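Local atomic coordinates of WlaRA, TDP-fucose-3,4-ketoisomerase (Campylobacter jejuni subsp. jejuni 81116, PDB entry 5TPV), a protein that is a WxcM-like protein of the cupin clan, with a beta-sandwich fold, and holds thymidine-5'-diphosphate in a pocket. Residues B[2-10]-B[83-93]; B[54-65]-B[101-112]. All blocks are in the same frame, centred on the assembly; numbering follows the deposited sequence. Where two conformers were deposited one is given.

Contact 1: B[2-10]-B[83-93]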
loop_
_atom_site.group_PDB
_atom_site.type_symbol
_atom_site.label_atom_id
_atom_site.label_comp_id
_atom_site.label_asym_id
_atom_site.label_seq_id
_atom_site.Cartn_x
_atom_site.Cartn_y
_atom_site.Cartn_z
ATOM N N ASN B 2 -5.208 22.480 -1.965
ATOM C CA ASN B 2 -3.864 22.035 -2.338
ATOM C C ASN B 2 -3.907 20.526 -2.605
ATOM O O ASN B 2 -3.968 19.722 -1.688
ATOM C CB ASN B 2 -2.804 22.301 -1.262
ATOM C CG ASN B 2 -1.383 21.959 -1.781
ATOM O OD1 ASN B 2 -1.055 22.168 -2.957
ATOM N ND2 ASN B 2 -0.551 21.444 -0.917
ATOM N N TYR B 3 -3.835 20.162 -3.872
ATOM C CA TYR B 3 -3.788 18.791 -4.280
ATOM C C TYR B 3 -2.958 18.677 -5.550
ATOM O O TYR B 3 -2.732 19.691 -6.240
ATOM C CB TYR B 3 -5.214 18.348 -4.543
ATOM C CG TYR B 3 -5.879 18.952 -5.746
ATOM C CD1 TYR B 3 -5.596 18.501 -7.030
ATOM C CD2 TYR B 3 -6.830 19.966 -5.604
ATOM C CE1 TYR B 3 -6.209 19.057 -8.139
ATOM C CE2 TYR B 3 -7.472 20.530 -6.700
ATOM C CZ TYR B 3 -7.153 20.079 -7.992
ATOM O OH TYR B 3 -7.749 20.615 -9.142
ATOM N N THR B 4 -2.571 17.450 -5.895
ATOM C CA THR B 4 -1.797 17.202 -7.123
ATOM C C THR B 4 -2.089 15.822 -7.685
ATOM O O THR B 4 -2.039 14.816 -6.971
ATOM C CB THR B 4 -0.258 17.265 -6.925
ATOM O OG1 THR B 4 0.154 18.500 -6.347
ATOM C CG2 THR B 4 0.458 17.134 -8.274
ATOM N N ILE B 5 -2.398 15.785 -8.973
ATOM C CA ILE B 5 -2.460 14.538 -9.694
ATOM C C ILE B 5 -1.025 14.156 -10.047
ATOM O O ILE B 5 -0.423 14.759 -10.941
ATOM C CB ILE B 5 -3.399 14.619 -10.901
ATOM C CG1 ILE B 5 -4.815 14.924 -10.391
ATOM C CG2 ILE B 5 -3.433 13.299 -11.702
ATOM C CD1 ILE B 5 -5.877 14.878 -11.461
ATOM N N LEU B 6 -0.491 13.170 -9.326
ATOM C CA LEU B 6 0.819 12.604 -9.611
ATOM C C LEU B 6 0.805 11.622 -10.755
ATOM O O LEU B 6 -0.184 10.947 -11.023
ATOM C CB LEU B 6 1.414 11.961 -8.374
ATOM C CG LEU B 6 1.504 12.973 -7.243
ATOM C CD1 LEU B 6 1.894 12.230 -6.001
ATOM C CD2 LEU B 6 2.471 14.133 -7.475
ATOM N N LYS B 7 1.876 11.668 -11.533
ATOM C CA LYS B 7 2.202 10.633 -12.509
ATOM C C LYS B 7 3.366 9.851 -11.895
ATOM O O LYS B 7 4.427 10.425 -11.643
ATOM C CB LYS B 7 2.618 11.261 -13.833
ATOM C CG LYS B 7 3.090 10.225 -14.861
ATOM C CD LYS B 7 1.919 9.484 -15.490
ATOM C CE LYS B 7 2.384 8.279 -16.289
ATOM N NZ LYS B 7 1.368 7.887 -17.310
ATOM N N PHE B 8 3.173 8.559 -11.632
ATOM C CA PHE B 8 4.201 7.764 -10.955
ATOM C C PHE B 8 5.341 7.351 -11.879
ATOM O O PHE B 8 5.152 7.112 -13.073
ATOM C CB PHE B 8 3.558 6.544 -10.300
ATOM C CG PHE B 8 2.557 6.892 -9.213
ATOM C CD1 PHE B 8 2.770 7.950 -8.334
ATOM C CD2 PHE B 8 1.397 6.132 -9.062
ATOM C CE1 PHE B 8 1.840 8.255 -7.331
ATOM C CE2 PHE B 8 0.478 6.429 -8.074
ATOM C CZ PHE B 8 0.701 7.462 -7.211
ATOM N N LYS B 9 6.548 7.351 -11.348
ATOM C CA LYS B 9 7.662 6.724 -12.042
ATOM C C LYS B 9 7.568 5.211 -11.759
ATOM O O LYS B 9 7.581 4.814 -10.585
ATOM C CB LYS B 9 9.014 7.291 -11.581
ATOM C CG LYS B 9 10.244 6.566 -12.161
ATOM C CD LYS B 9 11.218 7.427 -12.986
ATOM C CE LYS B 9 11.655 6.812 -14.325
ATOM N NZ LYS B 9 11.841 5.329 -14.282
ATOM N N THR B 10 7.459 4.420 -12.831
ATOM C CA THR B 10 7.430 2.950 -12.783
ATOM C C THR B 10 8.764 2.314 -13.152
ATOM O O THR B 10 9.501 2.837 -14.011
ATOM C CB THR B 10 6.324 2.393 -13.675
ATOM O OG1 THR B 10 6.631 2.624 -15.054
ATOM C CG2 THR B 10 4.984 3.030 -13.357
ATOM N N LYS B 83 -3.227 2.764 -12.583
ATOM C CA LYS B 83 -2.174 2.481 -11.597
ATOM C C LYS B 83 -0.987 3.402 -11.665
ATOM O O LYS B 83 -0.126 3.320 -10.804
ATOM C CB LYS B 83 -1.632 1.068 -11.795
ATOM C CG LYS B 83 -2.503 0.022 -11.160
ATOM C CD LYS B 83 -1.879 -1.355 -11.317
ATOM C CE LYS B 83 -2.446 -2.131 -12.494
ATOM N NZ LYS B 83 -3.926 -2.180 -12.409
ATOM N N THR B 84 -0.902 4.250 -12.682
ATOM C CA THR B 84 0.269 5.136 -12.815
ATOM C C THR B 84 0.059 6.549 -12.319
ATOM O O THR B 84 0.904 7.423 -12.479
ATOM C CB THR B 84 0.666 5.265 -14.268
ATOM O OG1 THR B 84 -0.419 5.909 -14.930
ATOM C CG2 THR B 84 0.893 3.881 -14.878
ATOM N N LYS B 85 -1.098 6.768 -11.732
ATOM C CA LYS B 85 -1.527 8.083 -11.296
ATOM C C LYS B 85 -2.203 7.942 -9.912
ATOM O O LYS B 85 -2.830 6.914 -9.557
ATOM C CB LYS B 85 -2.423 8.669 -12.379
ATOM C CG LYS B 85 -3.899 8.835 -12.070
ATOM C CD LYS B 85 -4.651 9.246 -13.342
ATOM C CE LYS B 85 -6.153 9.366 -13.136
ATOM N NZ LYS B 85 -6.475 10.781 -12.805
ATOM N N GLY B 86 -1.986 8.953 -9.103
ATOM C CA GLY B 86 -2.728 9.103 -7.876
ATOM C C GLY B 86 -2.989 10.558 -7.576
ATOM O O GLY B 86 -2.371 11.478 -8.131
ATOM N N LEU B 87 -3.906 10.738 -6.645
ATOM C CA LEU B 87 -4.280 12.047 -6.148
ATOM C C LEU B 87 -3.694 12.244 -4.793
ATOM O O LEU B 87 -4.075 11.529 -3.845
ATOM C CB LEU B 87 -5.801 12.139 -6.041
ATOM C CG LEU B 87 -6.329 13.407 -5.344
ATOM C CD1 LEU B 87 -5.936 14.641 -6.143
ATOM C CD2 LEU B 87 -7.842 13.296 -5.267
ATOM N N TYR B 88 -2.718 13.143 -4.725
ATOM C CA TYR B 88 -2.236 13.723 -3.466
ATOM C C TYR B 88 -3.165 14.847 -2.972
ATOM O O TYR B 88 -3.518 15.762 -3.737
ATOM C CB TYR B 88 -0.858 14.315 -3.672
ATOM C CG TYR B 88 -0.423 15.145 -2.487
ATOM C CD1 TYR B 88 0.114 14.548 -1.370
ATOM C CD2 TYR B 88 -0.629 16.525 -2.461
ATOM C CE1 TYR B 88 0.428 15.273 -0.238
ATOM C CE2 TYR B 88 -0.301 17.278 -1.338
ATOM C CZ TYR B 88 0.240 16.659 -0.246
ATOM O OH TYR B 88 0.559 17.408 0.863
ATOM N N ILE B 89 -3.569 14.800 -1.711
ATOM C CA ILE B 89 -4.226 15.941 -1.103
ATOM C C ILE B 89 -3.551 16.260 0.189
ATOM O O ILE B 89 -3.118 15.384 0.912
ATOM C CB ILE B 89 -5.717 15.763 -0.806
ATOM C CG1 ILE B 89 -5.985 14.794 0.373
ATOM C CG2 ILE B 89 -6.440 15.363 -2.062
ATOM C CD1 ILE B 89 -7.465 14.687 0.766
ATOM N N ASP B 90 -3.530 17.547 0.504
ATOM C CA ASP B 90 -2.922 18.004 1.773
ATOM C C ASP B 90 -3.931 17.817 2.908
ATOM O O ASP B 90 -5.096 17.473 2.670
ATOM C CB ASP B 90 -2.605 19.494 1.625
ATOM C CG ASP B 90 -1.416 19.961 2.464
ATOM O OD1 ASP B 90 -0.770 20.918 1.952
ATOM O OD2 ASP B 90 -1.148 19.400 3.563
ATOM N N LYS B 91 -3.505 18.059 4.130
ATOM C CA LYS B 91 -4.437 17.944 5.264
ATOM C C LYS B 91 -5.608 18.953 5.269
ATOM O O LYS B 91 -5.623 19.939 4.530
ATOM C CB LYS B 91 -3.672 18.020 6.567
ATOM C CG LYS B 91 -2.810 19.237 6.754
ATOM C CD LYS B 91 -2.257 19.260 8.174
ATOM C CE LYS B 91 -0.889 19.892 8.215
ATOM N NZ LYS B 91 -0.372 20.071 9.604
ATOM N N MET B 92 -6.660 18.661 6.027
ATOM C CA MET B 92 -7.820 19.573 6.133
ATOM C C MET B 92 -8.373 19.813 4.759
ATOM O O MET B 92 -8.620 20.951 4.301
ATOM C CB MET B 92 -7.457 20.890 6.866
ATOM C CG MET B 92 -7.494 20.741 8.369
ATOM S SD MET B 92 -9.146 20.201 8.926
ATOM C CE MET B 92 -10.032 21.751 9.038
ATOM N N ILE B 93 -8.568 18.708 4.061
ATOM C CA ILE B 93 -9.375 18.782 2.890
ATOM C C ILE B 93 -10.459 17.743 3.036
ATOM O O ILE B 93 -10.172 16.593 3.362
ATOM C CB ILE B 93 -8.495 18.590 1.660
ATOM C CG1 ILE B 93 -7.426 19.688 1.622
ATOM C CG2 ILE B 93 -9.365 18.549 0.409
ATOM C CD1 ILE B 93 -6.720 19.887 0.293
#
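Asn2 ND2 gives a hydrogen bond to Asp90 OD1, 2.9 Å long. The acceptor lies in the amide plane of Asn2, but the amide meets the carboxylate on its anti side, 23° out of the carboxylate plane. Asn2 is turned to this side because its CG stands anti to the backbone N (chi1 -173°). Lys91 N binds Asp90 OD2, so both carboxylate oxygens are engaged and rotation of the group is restrained. A backbone bond joins the first pair again, Asp90 N to Asn2 O. Thr4 and Tyr88 exchange two bonds. Leu6 and Gly86 do the same, though the one from Gly86 N is weak. Phe8 N ends the series on Thr84 O at 2.7 Å, almost straight. The segments are antiparallel neighbours in the larger sheet of the cupin beta-sandwich. Leu87 CD1 lies 4.0 Å from Tyr3 CD1 on the face shared with Ile5 and Ile89. On the other face Leu6 CD1 meets Tyr88 CB at 4.2 Å. There the Phe8 ring uses the room left by Gly86, with its CZ 3.6 Å from Gly86 N. Lys83 O lies at the ring edge, in plane. Farther out, His21 meets this ring edge-to-face, and Tyr36 of the second subunit packs on it. Ile67 and Ile69 of strand 65-70 touch the Tyr3, Leu87 and Ile89 side.

Contact 2: B[54-65]-B[101-112]; sequences SEFIFIALNGSC and SKDCILLVLTNT
Phe56 packs against Val108 and Thr110 on the neighbouring strand 105-110. Its CB comes 4.0 Å from Leu109 O. Its CG sits anti to the carbonyl carbon (chi1 -65°), which carries CD1 and CE1 toward 101-112. CD1 then touches Val108 CG1 at 3.6 Å. CE1 follows at 3.6 Å from Thr110 OG1, and CZ at the tip is a little farther from the same oxygen. That hydroxyl is itself held, since Thr110 OG1 donates to Glu55 O at 2.7 Å. It stands anti to the backbone N of Thr110 (chi1 -172°). Phe58 runs alongside Val108, its CD1 near the other methyl, CG2. Ile57, Ile59, Leu107 and Leu109 fill the opposite face, where Tyr36 of the second subunit packs on Ile59 and Leu107.

The Ser54 end is polar. Asn111 OD1 accepts from Glu55 N at 2.9 Å, the donor tilted 29° from the carbonyl plane. A water links the two side chains, donating to Glu55 OE2 and accepting from Asn111 ND2. Glu55 OE1 lies close to Tyr88 OH, probably hydrogen-bonded, though the distance is very short.

At the other end a type I turn, Ser101 to Cys104, fits against Gly63 and Ser64. Ser101 OG accepts from Ser64 N at 3.1 Å and donates to Asp103 OD2, so two bonds fix it. Gly63 has no side chain in the way, and its CA comes to 3.4 Å from Ser101 OG. Just before it, Leu61 N and Asn62 N both point at Ile105 O, each through a weak bond. This is a classic beta bulge. It shifts the register where the chain turns a corner out of the larger sheet of the cupin beta-sandwich.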
loop_
_atom_site.group_PDB
_atom_site.type_symbol
_atom_site.label_atom_id
_atom_site.label_comp_id
_atom_site.label_asym_id
_atom_site.label_seq_id
_atom_site.Cartn_x
_atom_site.Cartn_y
_atom_site.Cartn_z
ATOM N N SER B 54 -3.525 14.378 8.696
ATOM C CA SER B 54 -3.043 13.416 7.716
ATOM C C SER B 54 -3.113 14.052 6.340
ATOM O O SER B 54 -4.083 14.728 5.964
ATOM C CB SER B 54 -3.905 12.153 7.704
ATOM O OG SER B 54 -3.948 11.492 8.961
ATOM N N GLU B 55 -2.074 13.740 5.585
ATOM C CA GLU B 55 -2.084 13.821 4.147
ATOM C C GLU B 55 -2.290 12.409 3.536
ATOM O O GLU B 55 -2.093 11.380 4.195
ATOM C CB GLU B 55 -0.735 14.407 3.726
ATOM C CG GLU B 55 -0.503 15.842 4.136
ATOM C CD GLU B 55 0.955 16.242 3.970
ATOM O OE1 GLU B 55 1.453 16.363 2.811
ATOM O OE2 GLU B 55 1.595 16.423 5.025
ATOM N N PHE B 56 -2.683 12.390 2.276
ATOM C CA PHE B 56 -3.162 11.182 1.600
ATOM C C PHE B 56 -2.647 11.168 0.175
ATOM O O PHE B 56 -2.528 12.226 -0.427
ATOM C CB PHE B 56 -4.676 11.089 1.549
ATOM C CG PHE B 56 -5.274 10.949 2.894
ATOM C CD1 PHE B 56 -5.220 9.743 3.553
ATOM C CD2 PHE B 56 -5.874 12.037 3.525
ATOM C CE1 PHE B 56 -5.691 9.589 4.847
ATOM C CE2 PHE B 56 -6.377 11.895 4.824
ATOM C CZ PHE B 56 -6.265 10.695 5.484
ATOM N N ILE B 57 -2.308 9.974 -0.322
ATOM C CA ILE B 57 -2.420 9.679 -1.765
ATOM C C ILE B 57 -3.413 8.540 -2.059
ATOM O O ILE B 57 -3.355 7.487 -1.462
ATOM C CB ILE B 57 -1.040 9.288 -2.297
ATOM C CG1 ILE B 57 -0.110 10.473 -2.231
ATOM C CG2 ILE B 57 -1.064 8.908 -3.775
ATOM C CD1 ILE B 57 1.327 10.094 -2.462
ATOM N N PHE B 58 -4.304 8.768 -3.003
ATOM C CA PHE B 58 -5.375 7.860 -3.376
ATOM C C PHE B 58 -5.000 7.298 -4.761
ATOM O O PHE B 58 -4.675 8.052 -5.681
ATOM C CB PHE B 58 -6.729 8.611 -3.530
ATOM C CG PHE B 58 -7.216 9.273 -2.274
ATOM C CD1 PHE B 58 -7.898 8.553 -1.327
ATOM C CD2 PHE B 58 -6.959 10.618 -2.024
ATOM C CE1 PHE B 58 -8.301 9.143 -0.132
ATOM C CE2 PHE B 58 -7.363 11.216 -0.846
ATOM C CZ PHE B 58 -8.045 10.479 0.100
ATOM N N ILE B 59 -5.104 5.991 -4.913
ATOM C CA ILE B 59 -4.754 5.305 -6.152
ATOM C C ILE B 59 -5.812 4.247 -6.413
ATOM O O ILE B 59 -6.130 3.442 -5.508
ATOM C CB ILE B 59 -3.383 4.623 -5.957
ATOM C CG1 ILE B 59 -2.334 5.599 -5.476
ATOM C CG2 ILE B 59 -2.885 3.919 -7.210
ATOM C CD1 ILE B 59 -1.089 4.927 -4.955
ATOM N N ALA B 60 -6.379 4.266 -7.629
ATOM C CA ALA B 60 -7.189 3.177 -8.093
ATOM C C ALA B 60 -6.286 2.102 -8.677
ATOM O O ALA B 60 -5.887 2.208 -9.826
ATOM C CB ALA B 60 -8.185 3.675 -9.122
ATOM N N LEU B 61 -5.927 1.112 -7.880
ATOM C CA LEU B 61 -5.117 -0.003 -8.345
ATOM C C LEU B 61 -5.844 -0.866 -9.305
ATOM O O LEU B 61 -5.249 -1.480 -10.139
ATOM C CB LEU B 61 -4.778 -0.960 -7.228
ATOM C CG LEU B 61 -3.830 -0.487 -6.160
ATOM C CD1 LEU B 61 -3.386 -1.660 -5.321
ATOM C CD2 LEU B 61 -2.630 0.185 -6.781
ATOM N N ASN B 62 -7.147 -0.976 -9.140
ATOM C CA ASN B 62 -7.920 -1.597 -10.171
ATOM C C ASN B 62 -9.248 -0.872 -10.339
ATOM O O ASN B 62 -9.722 -0.208 -9.434
ATOM C CB ASN B 62 -8.062 -3.090 -9.849
ATOM C CG ASN B 62 -8.304 -3.928 -11.102
ATOM O OD1 ASN B 62 -7.659 -3.758 -12.140
ATOM N ND2 ASN B 62 -9.304 -4.781 -11.024
ATOM N N GLY B 63 -9.832 -0.953 -11.513
ATOM C CA GLY B 63 -11.051 -0.213 -11.799
ATOM C C GLY B 63 -10.927 1.297 -11.710
ATOM O O GLY B 63 -9.892 1.913 -11.958
ATOM N N SER B 64 -12.015 1.909 -11.293
ATOM C CA SER B 64 -12.093 3.356 -11.286
ATOM C C SER B 64 -13.084 3.816 -10.233
ATOM O O SER B 64 -13.994 3.098 -9.834
ATOM C CB SER B 64 -12.546 3.899 -12.657
ATOM O OG SER B 64 -13.800 3.340 -12.997
ATOM N N CYS B 65 -12.885 5.037 -9.786
ATOM C CA CYS B 65 -13.867 5.670 -8.932
ATOM C C CYS B 65 -13.685 7.186 -9.135
ATOM O O CYS B 65 -12.786 7.605 -9.889
ATOM C CB CYS B 65 -13.622 5.245 -7.478
ATOM S SG CYS B 65 -12.021 5.812 -6.824
ATOM N N SER B 101 -16.438 1.399 -9.588
ATOM C CA SER B 101 -16.689 0.148 -10.297
ATOM C C SER B 101 -16.678 -1.067 -9.349
ATOM O O SER B 101 -16.156 -1.015 -8.220
ATOM C CB SER B 101 -15.718 -0.005 -11.468
ATOM O OG SER B 101 -14.365 -0.124 -11.046
ATOM N N LYS B 102 -17.296 -2.161 -9.785
ATOM C CA LYS B 102 -17.459 -3.365 -8.947
ATOM C C LYS B 102 -16.099 -3.967 -8.659
ATOM O O LYS B 102 -15.881 -4.472 -7.586
ATOM C CB LYS B 102 -18.353 -4.446 -9.597
ATOM C CG LYS B 102 -17.966 -4.850 -11.030
ATOM C CD LYS B 102 -17.949 -6.353 -11.354
ATOM C CE LYS B 102 -16.554 -6.959 -11.555
ATOM N NZ LYS B 102 -15.885 -7.429 -10.301
ATOM N N ASP B 103 -15.198 -3.883 -9.618
ATOM C CA ASP B 103 -13.829 -4.353 -9.497
ATOM C C ASP B 103 -12.846 -3.304 -8.938
ATOM O O ASP B 103 -11.652 -3.574 -8.896
ATOM C CB ASP B 103 -13.306 -4.791 -10.887
ATOM C CG ASP B 103 -13.424 -3.716 -11.967
ATOM O OD1 ASP B 103 -12.880 -3.904 -13.083
ATOM O OD2 ASP B 103 -14.050 -2.674 -11.730
ATOM N N CYS B 104 -13.313 -2.132 -8.514
ATOM C CA CYS B 104 -12.438 -1.094 -7.999
ATOM C C CYS B 104 -11.679 -1.619 -6.772
ATOM O O CYS B 104 -12.232 -2.237 -5.897
ATOM C CB CYS B 104 -13.165 0.178 -7.601
ATOM S SG CYS B 104 -11.957 1.484 -7.181
ATOM N N ILE B 105 -10.381 -1.400 -6.753
ATOM C CA ILE B 105 -9.594 -1.497 -5.520
ATOM C C ILE B 105 -8.928 -0.162 -5.293
ATOM O O ILE B 105 -8.152 0.315 -6.129
ATOM C CB ILE B 105 -8.481 -2.561 -5.605
ATOM C CG1 ILE B 105 -9.126 -3.936 -5.861
ATOM C CG2 ILE B 105 -7.595 -2.587 -4.348
ATOM C CD1 ILE B 105 -8.108 -4.934 -6.427
ATOM N N LEU B 106 -9.216 0.428 -4.144
ATOM C CA LEU B 106 -8.714 1.765 -3.839
ATOM C C LEU B 106 -7.637 1.607 -2.814
ATOM O O LEU B 106 -7.912 1.073 -1.757
ATOM C CB LEU B 106 -9.809 2.657 -3.242
ATOM C CG LEU B 106 -9.325 4.062 -2.857
ATOM C CD1 LEU B 106 -9.008 4.893 -4.061
ATOM C CD2 LEU B 106 -10.416 4.745 -2.033
ATOM N N LEU B 107 -6.429 2.060 -3.146
ATOM C CA LEU B 107 -5.337 2.104 -2.194
ATOM C C LEU B 107 -5.063 3.554 -1.759
ATOM O O LEU B 107 -4.919 4.464 -2.595
ATOM C CB LEU B 107 -4.106 1.528 -2.845
ATOM C CG LEU B 107 -2.771 1.543 -2.108
ATOM C CD1 LEU B 107 -2.795 0.682 -0.877
ATOM C CD2 LEU B 107 -1.596 1.148 -3.003
ATOM N N VAL B 108 -4.811 3.691 -0.467
ATOM C CA VAL B 108 -4.491 4.948 0.187
ATOM C C VAL B 108 -3.227 4.876 1.015
ATOM O O VAL B 108 -3.016 4.004 1.836
ATOM C CB VAL B 108 -5.686 5.359 1.086
ATOM C CG1 VAL B 108 -5.545 6.819 1.518
ATOM C CG2 VAL B 108 -6.974 5.185 0.301
ATOM N N LEU B 109 -2.358 5.855 0.801
ATOM C CA LEU B 109 -1.164 6.038 1.615
ATOM C C LEU B 109 -1.350 7.291 2.477
ATOM O O LEU B 109 -1.904 8.309 2.010
ATOM C CB LEU B 109 0.027 6.278 0.695
ATOM C CG LEU B 109 0.036 5.510 -0.656
ATOM C CD1 LEU B 109 1.176 5.917 -1.531
ATOM C CD2 LEU B 109 0.104 4.012 -0.467
ATOM N N THR B 110 -0.865 7.209 3.709
ATOM C CA THR B 110 -0.904 8.318 4.624
ATOM C C THR B 110 0.303 8.318 5.588
ATOM O O THR B 110 1.058 7.348 5.751
ATOM C CB THR B 110 -2.235 8.387 5.379
ATOM O OG1 THR B 110 -2.345 9.605 6.154
ATOM C CG2 THR B 110 -2.324 7.247 6.314
ATOM N N ASN B 111 0.511 9.499 6.154
ATOM C CA ASN B 111 1.678 9.792 7.003
ATOM C C ASN B 111 1.365 9.708 8.486
ATOM O O ASN B 111 2.183 10.118 9.269
ATOM C CB ASN B 111 2.233 11.164 6.657
ATOM C CG ASN B 111 1.220 12.300 6.892
ATOM O OD1 ASN B 111 0.025 12.146 6.762
ATOM N ND2 ASN B 111 1.730 13.471 7.185
ATOM N N THR B 112 0.224 9.143 8.893
ATOM C CA THR B 112 -0.038 9.026 10.331
ATOM C C THR B 112 -0.548 7.693 10.733
ATOM O O THR B 112 -1.153 7.015 9.914
ATOM C CB THR B 112 -1.159 10.023 10.762
ATOM O OG1 THR B 112 -2.351 9.741 10.027
ATOM C CG2 THR B 112 -0.814 11.468 10.426
HETATM O O HOH W 1 0.998 16.083 7.549
#

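Both contacts are antiparallel pairings in the same six-stranded sheet, and strands 85-89 and 56-62 lie next to each other in it. Contact 2 is more fully buried. Most of its touching residues are buried, and aliphatic and aromatic side chains fill both faces along the strands. Contact 1 is only partly buried, with lysines that are at least partly exposed and an asparagine–aspartate pair at one end. Contact 2 keeps its polar groups at its two ends, and a bulge breaks its pairing. Backbone bonds of Leu87 with Phe58 and Ile89 with Phe56 join the two contacts; Lys83 NZ probably bonds Leu61 O as well. Both contacts also reach the second subunit, contact 2 through Leu61 against its Leu61.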